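Local coordinates for putative exported protein (Bordetella pertussis Tohama I, PDB 2PFY), which binds pyroglutamic acid as an extracytoplasmic solute receptor of the DctP family, probably delivering it to a tripartite ATP-independent periplasmic transporter, at residues A[117-122]-A[206-211]; A[7-12]-A[62-67]; A[74-79]-A[104-109]. One frame throughout, in Å; residues are numbered along the deposited sequence.

Contact 2 (7-12 with 62-67), contact 3 (74-79 with 104-109) and contact 1 (117-122 with 206-211) follow one another along the chain in that order. Contacts 1 and 2, centres about 11 Å apart, belong to one five-stranded mixed sheet in which strands 62-66 and 208-214 are neighbours; Phe210 N and Val65 O, 2.8 Å apart, probably hydrogen bond there. Contact 3 joins loop 74-79 to helix 89-108, its centre about 15 Å from that of contact 1 and about 18 Å from that of contact 2. Contacts 1 and 2 thus reach the pyroglutamate pocket through Trp120, Pro207 and Leu66, whereas contact 3 packs against this sheet where Phe210 touches Phe77 and Leu107.

Contact 1 (A[117-122]-A[206-211]); sequences GSPWPP and IPQSFV. With PCA (pyroglutamic acid), chain E.
Strands 117-119 and 208-211 run antiparallel, their axes 155° apart and 4.6 Å at closest approach, with Ser118 and Ser209 as the hydrogen-bonded pair. Ser118 N gives to Ser209 O at 2.9 Å, and Ser209 N returns a bond to Ser118 O at 2.8 Å. Past the strand end the ladder gains one more rung, Trp120 N to Pro207 O at 3.1 Å, and that same carbonyl oxygen lies in the plane of the indole at its edge. Trp120 CG stands anti to the carbonyl carbon (chi1 -75°), and chi2 of 94° sets the turn of the ring plane. One indole face meets pyroglutamic acid, whose CD sits 3.3 Å above the ring plane, displaced toward the rim. Pro207 CG meets the ligand's CG at 3.7 Å, so both segments line the pocket of this periplasmic receptor. On the face carrying Pro119 and Gln208, the bent Gln208 side chain brings OE1 to 3.3 Å from Pro119 CA. Ser209 CB approaches Trp120 NE1 obliquely, while Ser209 OG hydrogen-bonds Glu64 OE2. Helix 15-30 packs against Ser118 and Trp120, helix 89-108 touches Gln208 and Ile206, and strand 62-66 pairs with the other edge of strand 208-214.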
loop_
_atom_site.group_PDB
_atom_site.type_symbol
_atom_site.label_atom_id
_atom_site.label_comp_id
_atom_site.label_asym_id
_atom_site.label_seq_id
_atom_site.Cartn_x
_atom_site.Cartn_y
_atom_site.Cartn_z
ATOM N N GLY A 117 -10.050 -3.784 -2.037
ATOM C CA GLY A 117 -8.956 -2.856 -1.759
ATOM C C GLY A 117 -9.164 -2.093 -0.457
ATOM O O GLY A 117 -10.284 -2.001 0.064
ATOM N N SER A 118 -8.074 -1.563 0.101
ATOM C CA SER A 118 -8.172 -0.609 1.210
ATOM C C SER A 118 -6.931 0.230 1.157
ATOM O O SER A 118 -5.888 -0.237 0.692
ATOM C CB SER A 118 -8.279 -1.305 2.573
ATOM O OG SER A 118 -9.542 -1.917 2.717
ATOM N N PRO A 119 -7.052 1.505 1.578
ATOM C CA PRO A 119 -5.898 2.393 1.484
ATOM C C PRO A 119 -5.039 2.383 2.761
ATOM O O PRO A 119 -5.540 2.178 3.867
ATOM C CB PRO A 119 -6.566 3.776 1.296
ATOM C CG PRO A 119 -7.814 3.677 2.180
ATOM C CD PRO A 119 -8.275 2.224 2.019
ATOM N N TRP A 120 -3.749 2.564 2.577
ATOM C CA TRP A 120 -2.866 3.057 3.632
ATOM C C TRP A 120 -3.208 4.545 3.871
ATOM O O TRP A 120 -3.894 5.173 3.056
ATOM C CB TRP A 120 -1.411 2.961 3.143
ATOM C CG TRP A 120 -0.885 1.575 3.155
ATOM C CD1 TRP A 120 -0.875 0.661 2.113
ATOM C CD2 TRP A 120 -0.268 0.935 4.265
ATOM N NE1 TRP A 120 -0.269 -0.501 2.521
ATOM C CE2 TRP A 120 0.120 -0.358 3.838
ATOM C CE3 TRP A 120 0.005 1.335 5.592
ATOM C CZ2 TRP A 120 0.775 -1.257 4.686
ATOM C CZ3 TRP A 120 0.650 0.431 6.445
ATOM C CH2 TRP A 120 1.031 -0.847 5.980
ATOM N N PRO A 121 -2.743 5.108 5.004
ATOM C CA PRO A 121 -2.823 6.551 5.167
ATOM C C PRO A 121 -1.803 7.253 4.248
ATOM O O PRO A 121 -0.967 6.589 3.614
ATOM C CB PRO A 121 -2.511 6.771 6.677
ATOM C CG PRO A 121 -2.639 5.362 7.325
ATOM C CD PRO A 121 -2.181 4.450 6.196
ATOM N N PRO A 122 -1.906 8.589 4.127
ATOM C CA PRO A 122 -0.983 9.348 3.287
ATOM C C PRO A 122 0.478 9.192 3.710
ATOM O O PRO A 122 0.761 8.970 4.905
ATOM C CB PRO A 122 -1.440 10.794 3.491
ATOM C CG PRO A 122 -2.908 10.670 3.860
ATOM C CD PRO A 122 -2.934 9.444 4.746
ATOM N N ILE A 206 -1.250 8.290 -1.599
ATOM C CA ILE A 206 -1.916 7.335 -0.747
ATOM C C ILE A 206 -2.013 5.951 -1.451
ATOM O O ILE A 206 -2.892 5.735 -2.313
ATOM C CB ILE A 206 -3.218 7.892 0.022
ATOM C CG1 ILE A 206 -4.467 7.125 -0.281
ATOM C CG2 ILE A 206 -3.401 9.443 0.112
ATOM C CD1 ILE A 206 -4.505 5.932 0.466
ATOM N N PRO A 207 -1.073 5.037 -1.101
ATOM C CA PRO A 207 -0.970 3.788 -1.848
ATOM C C PRO A 207 -2.030 2.819 -1.346
ATOM O O PRO A 207 -2.405 2.841 -0.163
ATOM C CB PRO A 207 0.462 3.319 -1.567
ATOM C CG PRO A 207 0.739 3.861 -0.096
ATOM C CD PRO A 207 -0.084 5.131 0.006
ATOM N N GLN A 208 -2.574 2.037 -2.263
ATOM C CA GLN A 208 -3.614 1.066 -1.935
ATOM C C GLN A 208 -3.006 -0.284 -1.639
ATOM O O GLN A 208 -1.933 -0.625 -2.112
ATOM C CB GLN A 208 -4.579 0.891 -3.089
ATOM C CG GLN A 208 -5.246 2.178 -3.562
ATOM C CD GLN A 208 -6.062 2.873 -2.488
ATOM O OE1 GLN A 208 -6.729 2.245 -1.689
ATOM N NE2 GLN A 208 -6.037 4.181 -2.500
ATOM N N SER A 209 -3.741 -1.058 -0.860
ATOM C CA SER A 209 -3.423 -2.453 -0.643
ATOM C C SER A 209 -4.611 -3.255 -1.187
ATOM O O SER A 209 -5.749 -2.787 -1.133
ATOM C CB SER A 209 -3.218 -2.611 0.857
ATOM O OG SER A 209 -3.844 -3.750 1.346
ATOM N N PHE A 210 -4.392 -4.430 -1.750
ATOM C CA PHE A 210 -5.561 -5.253 -2.121
ATOM C C PHE A 210 -5.474 -6.718 -1.755
ATOM O O PHE A 210 -4.394 -7.226 -1.419
ATOM C CB PHE A 210 -6.077 -5.037 -3.601
ATOM C CG PHE A 210 -5.092 -5.405 -4.709
ATOM C CD1 PHE A 210 -5.393 -5.042 -6.030
ATOM C CD2 PHE A 210 -3.855 -6.044 -4.454
ATOM C CE1 PHE A 210 -4.505 -5.334 -7.115
ATOM C CE2 PHE A 210 -2.973 -6.342 -5.513
ATOM C CZ PHE A 210 -3.296 -5.968 -6.862
ATOM N N VAL A 211 -6.629 -7.376 -1.809
ATOM C CA VAL A 211 -6.758 -8.772 -1.480
ATOM C C VAL A 211 -7.148 -9.461 -2.780
ATOM O O VAL A 211 -8.135 -9.098 -3.423
ATOM C CB VAL A 211 -7.775 -9.012 -0.363
ATOM C CG1 VAL A 211 -8.150 -10.539 -0.227
ATOM C CG2 VAL A 211 -7.206 -8.483 0.970
HETATM N N PCA E . 3.351 1.283 4.680
HETATM C CA PCA E . 3.863 0.317 3.680
HETATM C CB PCA E . 3.505 0.789 2.292
HETATM C CG PCA E . 2.827 2.115 2.464
HETATM C CD PCA E . 2.744 2.332 3.938
HETATM O OE PCA E . 2.171 3.280 4.463
HETATM C C PCA E . 5.367 0.172 3.811
HETATM O O PCA E . 6.017 -0.733 3.274
HETATM O OXT PCA E . 5.964 0.992 4.484
#

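Contact 2 (A[7-12]-A[62-67]); sequences TAEQPD and IGEVLV
Glu64 CG stands anti to the backbone N (chi1 -179°) and the chain then bends at chi2 (-84°), a course that brings its carboxylate across to Glu9, whose own side chain runs extended beyond CG toward Leu66. Each glutamate takes a backbone N-H of the opposite segment. Glu9 N reaches Glu64 OE1 at 2.8 Å, nearly along the C-O axis, and Leu66 N reaches Glu9 OE1 at 3.0 Å from above the carboxylate plane, 43° out of it. These side-chain acceptors take over where the parallel pairing of strands 2-7 and 62-66 gives out: its last rungs are Thr7 N to Ile62 O at 3.2 Å and Glu64 N to Thr7 O at 2.7 Å. This is the end of a strand in the mixed sheet of a periplasmic binding protein fold, where the chain turns off toward helix 15-30 beside the ligand pocket, to which Leu66 belongs. The two carboxylates come close, Glu9 OE2 to Glu64 OE2 at 4.2 Å, and one water donates to both oxygens. A salt bridge from Arg48 NE to Glu9 OE1 probably eases the like-charge repulsion. Gln10 NE2 also bonds Glu9 OE2, at 2.9 Å, with the acceptor lying in its amide plane. Another water, accepting from Gln10 N, donates to Glu64 OE1.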
loop_
_atom_site.group_PDB
_atom_site.type_symbol
_atom_site.label_atom_id
_atom_site.label_comp_id
_atom_site.label_asym_id
_atom_site.label_seq_id
_atom_site.Cartn_x
_atom_site.Cartn_y
_atom_site.Cartn_z
ATOM N N THR A 7 -2.186 -15.038 2.933
ATOM C CA THR A 7 -1.020 -14.278 3.395
ATOM C C THR A 7 -1.460 -12.825 3.561
ATOM O O THR A 7 -2.216 -12.289 2.739
ATOM C CB THR A 7 0.200 -14.413 2.432
ATOM O OG1 THR A 7 1.306 -13.630 2.933
ATOM C CG2 THR A 7 -0.160 -13.908 0.998
ATOM N N ALA A 8 -0.986 -12.186 4.622
ATOM C CA ALA A 8 -1.132 -10.739 4.816
ATOM C C ALA A 8 0.244 -10.167 5.087
ATOM O O ALA A 8 1.096 -10.788 5.764
ATOM C CB ALA A 8 -2.070 -10.429 5.980
ATOM N N GLU A 9 0.464 -8.978 4.547
ATOM C CA GLU A 9 1.783 -8.342 4.513
ATOM C C GLU A 9 2.312 -7.843 5.887
ATOM O O GLU A 9 3.486 -8.005 6.239
ATOM C CB GLU A 9 1.627 -7.145 3.594
ATOM C CG GLU A 9 2.704 -6.934 2.656
ATOM C CD GLU A 9 2.477 -5.696 1.850
ATOM O OE1 GLU A 9 2.579 -5.766 0.625
ATOM O OE2 GLU A 9 2.224 -4.642 2.452
ATOM N N GLN A 10 1.419 -7.242 6.652
ATOM C CA GLN A 10 1.797 -6.458 7.823
ATOM C C GLN A 10 1.493 -7.210 9.119
ATOM O O GLN A 10 0.685 -8.165 9.126
ATOM C CB GLN A 10 1.034 -5.136 7.748
ATOM C CG GLN A 10 1.296 -4.335 6.437
ATOM C CD GLN A 10 2.772 -3.974 6.291
ATOM O OE1 GLN A 10 3.450 -3.709 7.295
ATOM N NE2 GLN A 10 3.282 -3.984 5.057
ATOM N N PRO A 11 2.125 -6.803 10.231
ATOM C CA PRO A 11 1.880 -7.446 11.511
ATOM C C PRO A 11 0.453 -7.228 12.029
ATOM O O PRO A 11 -0.272 -6.413 11.487
ATOM C CB PRO A 11 2.896 -6.751 12.447
ATOM C CG PRO A 11 3.128 -5.452 11.836
ATOM C CD PRO A 11 3.149 -5.738 10.358
ATOM N N ASP A 12 0.059 -8.008 13.028
ATOM C CA ASP A 12 -1.262 -7.945 13.628
ATOM C C ASP A 12 -1.554 -6.546 14.243
ATOM O O ASP A 12 -2.722 -6.161 14.363
ATOM C CB ASP A 12 -1.385 -9.093 14.648
ATOM C CG ASP A 12 -1.538 -10.461 13.976
ATOM O OD1 ASP A 12 -1.875 -10.518 12.786
ATOM O OD2 ASP A 12 -1.307 -11.495 14.630
ATOM N N ILE A 62 -5.321 -17.033 -1.449
ATOM C CA ILE A 62 -5.712 -15.649 -1.375
ATOM C C ILE A 62 -4.622 -14.887 -0.607
ATOM O O ILE A 62 -3.911 -15.464 0.269
ATOM C CB ILE A 62 -7.126 -15.545 -0.703
ATOM C CG1 ILE A 62 -7.737 -14.139 -0.851
ATOM C CG2 ILE A 62 -7.088 -16.097 0.789
ATOM C CD1 ILE A 62 -9.242 -14.044 -0.401
ATOM N N GLY A 63 -4.449 -13.615 -0.921
ATOM C CA GLY A 63 -3.419 -12.873 -0.197
ATOM C C GLY A 63 -3.617 -11.381 -0.281
ATOM O O GLY A 63 -4.254 -10.877 -1.202
ATOM N N GLU A 64 -3.074 -10.691 0.719
ATOM C CA GLU A 64 -3.065 -9.259 0.758
ATOM C C GLU A 64 -1.674 -8.727 0.376
ATOM O O GLU A 64 -0.639 -9.281 0.786
ATOM C CB GLU A 64 -3.530 -8.767 2.155
ATOM C CG GLU A 64 -3.579 -7.241 2.278
ATOM C CD GLU A 64 -2.216 -6.652 2.618
ATOM O OE1 GLU A 64 -1.488 -7.284 3.443
ATOM O OE2 GLU A 64 -1.865 -5.587 2.048
ATOM N N VAL A 65 -1.658 -7.674 -0.446
ATOM C CA VAL A 65 -0.389 -7.058 -0.886
ATOM C C VAL A 65 -0.620 -5.610 -1.331
ATOM O O VAL A 65 -1.728 -5.226 -1.756
ATOM C CB VAL A 65 0.340 -7.925 -2.010
ATOM C CG1 VAL A 65 -0.463 -7.948 -3.316
ATOM C CG2 VAL A 65 1.803 -7.482 -2.275
ATOM N N LEU A 66 0.441 -4.816 -1.201
ATOM C CA LEU A 66 0.500 -3.465 -1.722
ATOM C C LEU A 66 0.251 -3.546 -3.225
ATOM O O LEU A 66 0.958 -4.283 -3.935
ATOM C CB LEU A 66 1.910 -2.896 -1.457
ATOM C CG LEU A 66 2.156 -1.436 -1.841
ATOM C CD1 LEU A 66 1.415 -0.501 -0.854
ATOM C CD2 LEU A 66 3.663 -1.119 -1.899
ATOM N N VAL A 67 -0.734 -2.790 -3.708
ATOM C CA VAL A 67 -1.106 -2.783 -5.140
ATOM C C VAL A 67 0.110 -2.453 -6.017
ATOM O O VAL A 67 0.436 -3.193 -6.983
ATOM C CB VAL A 67 -2.286 -1.768 -5.420
ATOM C CG1 VAL A 67 -2.530 -1.601 -6.941
ATOM C CG2 VAL A 67 -3.559 -2.206 -4.696
HETATM O O HOH W 1 1.118 -10.813 2.175
HETATM O O HOH W 2 0.036 -3.297 1.677
HETATM O O HOH W 3 -1.233 -6.440 5.847
#

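Contact 3 (A[74-79]-A[104-109]); sequences DPLFEI and AQRLDK
Arg106 and Asp74 cross their side chains at about a right angle. Arg106 CG lies anti to the carbonyl carbon (chi1 -64°), and the bend at chi2 (-77°) sets Arg106 CD beside the carboxylate, 3.2 Å from Asp74 OD2. Beyond it, Arg106 NH1 gives a fairly straight, salt-bridging hydrogen bond to Asp74 OD2 at 2.8 Å. The oxygen lies near the guanidinium plane and is met on its syn side, 30° out of the carboxylate plane. Leu76 covers one guanidinium face: CD1 stands 3.3 Å above the plane, over its centre. Asp74 also serves its own segment, since OD1 accepts from Leu76 N at 3.2 Å; this Asx turn leads into the 3-10 segment 75-79, and the same carboxylate thus serves both the turn, through OD1, and Arg106, through OD2. Beside the salt bridge, Phe77 turns its ring edge to the helix. Phe77 CE2 meets Arg106 CB at 3.8 Å and Phe77 CZ meets Leu107 CG at 3.8 Å, both near the ring plane. Leu107 also touches Ile212 of strand 208-214, tying this apolar patch to the sheet. The other terminal nitrogen of Arg106, NH2, forms a second salt bridge with Asp291, and Leu76 packs on Trp284 of helix 267-287.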
loop_
_atom_site.group_PDB
_atom_site.type_symbol
_atom_site.label_atom_id
_atom_site.label_comp_id
_atom_site.label_asym_id
_atom_site.label_seq_id
_atom_site.Cartn_x
_atom_site.Cartn_y
_atom_site.Cartn_z
ATOM N N ASP A 74 3.277 -4.001 -14.503
ATOM C CA ASP A 74 2.171 -3.353 -15.189
ATOM C C ASP A 74 1.913 -1.999 -14.547
ATOM O O ASP A 74 1.489 -1.941 -13.397
ATOM C CB ASP A 74 0.919 -4.247 -15.160
ATOM C CG ASP A 74 -0.269 -3.637 -15.894
ATOM O OD1 ASP A 74 -0.287 -2.408 -16.099
ATOM O OD2 ASP A 74 -1.203 -4.384 -16.268
ATOM N N PRO A 75 2.133 -0.901 -15.311
ATOM C CA PRO A 75 2.138 0.468 -14.780
ATOM C C PRO A 75 0.838 0.926 -14.138
ATOM O O PRO A 75 0.865 1.791 -13.277
ATOM C CB PRO A 75 2.415 1.335 -16.027
ATOM C CG PRO A 75 3.019 0.412 -17.025
ATOM C CD PRO A 75 2.396 -0.922 -16.770
ATOM N N LEU A 76 -0.290 0.377 -14.564
ATOM C CA LEU A 76 -1.568 0.779 -13.994
ATOM C C LEU A 76 -1.608 0.498 -12.476
ATOM O O LEU A 76 -2.437 1.083 -11.763
ATOM C CB LEU A 76 -2.740 0.059 -14.678
ATOM C CG LEU A 76 -2.864 0.215 -16.210
ATOM C CD1 LEU A 76 -4.057 -0.603 -16.790
ATOM C CD2 LEU A 76 -2.959 1.684 -16.614
ATOM N N PHE A 77 -0.741 -0.407 -12.015
ATOM C CA PHE A 77 -0.755 -0.840 -10.591
ATOM C C PHE A 77 0.012 0.136 -9.661
ATOM O O PHE A 77 0.004 -0.014 -8.425
ATOM C CB PHE A 77 -0.232 -2.281 -10.455
ATOM C CG PHE A 77 -1.217 -3.344 -10.940
ATOM C CD1 PHE A 77 -2.036 -4.001 -10.045
ATOM C CD2 PHE A 77 -1.321 -3.673 -12.304
ATOM C CE1 PHE A 77 -2.957 -4.977 -10.469
ATOM C CE2 PHE A 77 -2.248 -4.644 -12.741
ATOM C CZ PHE A 77 -3.056 -5.300 -11.819
ATOM N N GLU A 78 0.662 1.142 -10.243
ATOM C CA GLU A 78 1.373 2.139 -9.415
ATOM C C GLU A 78 0.924 3.592 -9.604
ATOM O O GLU A 78 1.618 4.530 -9.164
ATOM C CB GLU A 78 2.897 2.011 -9.586
ATOM C CG GLU A 78 3.365 2.401 -10.985
ATOM C CD GLU A 78 4.848 2.203 -11.216
ATOM O OE1 GLU A 78 5.476 1.316 -10.585
ATOM O OE2 GLU A 78 5.382 2.940 -12.068
ATOM N N ILE A 79 -0.227 3.805 -10.232
ATOM C CA ILE A 79 -0.747 5.168 -10.332
ATOM C C ILE A 79 -1.040 5.786 -8.951
ATOM O O ILE A 79 -1.017 7.001 -8.799
ATOM C CB ILE A 79 -1.995 5.295 -11.316
ATOM C CG1 ILE A 79 -2.306 6.749 -11.679
ATOM C CG2 ILE A 79 -3.261 4.663 -10.745
ATOM C CD1 ILE A 79 -1.189 7.514 -12.377
ATOM N N ALA A 104 -8.770 -5.096 -12.123
ATOM C CA ALA A 104 -9.532 -6.324 -12.006
ATOM C C ALA A 104 -9.464 -7.084 -13.332
ATOM O O ALA A 104 -9.357 -8.331 -13.368
ATOM C CB ALA A 104 -10.994 -6.002 -11.587
ATOM N N GLN A 105 -9.480 -6.317 -14.422
ATOM C CA GLN A 105 -9.355 -6.899 -15.735
ATOM C C GLN A 105 -7.956 -7.403 -16.001
ATOM O O GLN A 105 -7.801 -8.539 -16.453
ATOM C CB GLN A 105 -9.856 -5.933 -16.816
ATOM C CG GLN A 105 -11.401 -5.866 -16.833
ATOM C CD GLN A 105 -12.094 -7.238 -16.553
ATOM O OE1 GLN A 105 -11.883 -8.237 -17.278
ATOM N NE2 GLN A 105 -12.924 -7.276 -15.498
ATOM N N ARG A 106 -6.943 -6.609 -15.653
ATOM C CA ARG A 106 -5.542 -7.046 -15.818
ATOM C C ARG A 106 -5.237 -8.278 -14.969
ATOM O O ARG A 106 -4.476 -9.154 -15.398
ATOM C CB ARG A 106 -4.525 -5.927 -15.529
ATOM C CG ARG A 106 -4.576 -4.709 -16.495
ATOM C CD ARG A 106 -3.926 -4.983 -17.881
ATOM N NE ARG A 106 -4.119 -3.859 -18.813
ATOM C CZ ARG A 106 -3.216 -2.917 -19.090
ATOM N NH1 ARG A 106 -2.019 -2.913 -18.518
ATOM N NH2 ARG A 106 -3.520 -1.950 -19.935
ATOM N N LEU A 107 -5.812 -8.345 -13.770
ATOM C CA LEU A 107 -5.606 -9.516 -12.913
ATOM C C LEU A 107 -6.335 -10.770 -13.418
ATOM O O LEU A 107 -5.804 -11.876 -13.353
ATOM C CB LEU A 107 -6.030 -9.213 -11.473
ATOM C CG LEU A 107 -5.132 -8.240 -10.682
ATOM C CD1 LEU A 107 -5.875 -7.892 -9.415
ATOM C CD2 LEU A 107 -3.726 -8.794 -10.377
ATOM N N ASP A 108 -7.555 -10.587 -13.906
ATOM C CA ASP A 108 -8.338 -11.719 -14.420
ATOM C C ASP A 108 -7.569 -12.449 -15.547
ATOM O O ASP A 108 -7.538 -13.681 -15.587
ATOM C CB ASP A 108 -9.719 -11.232 -14.883
ATOM C CG ASP A 108 -10.546 -12.328 -15.527
ATOM O OD1 ASP A 108 -11.098 -13.158 -14.794
ATOM O OD2 ASP A 108 -10.656 -12.337 -16.764
ATOM N N LYS A 109 -6.924 -11.686 -16.430
ATOM C CA LYS A 109 -6.113 -12.248 -17.512
ATOM C C LYS A 109 -4.939 -13.066 -16.963
ATOM O O LYS A 109 -4.364 -13.890 -17.663
ATOM C CB LYS A 109 -5.601 -11.140 -18.442
ATOM C CG LYS A 109 -6.661 -10.574 -19.381
ATOM C CD LYS A 109 -6.338 -9.124 -19.788
ATOM C CE LYS A 109 -7.629 -8.264 -19.951
ATOM N NZ LYS A 109 -7.478 -6.805 -19.517
#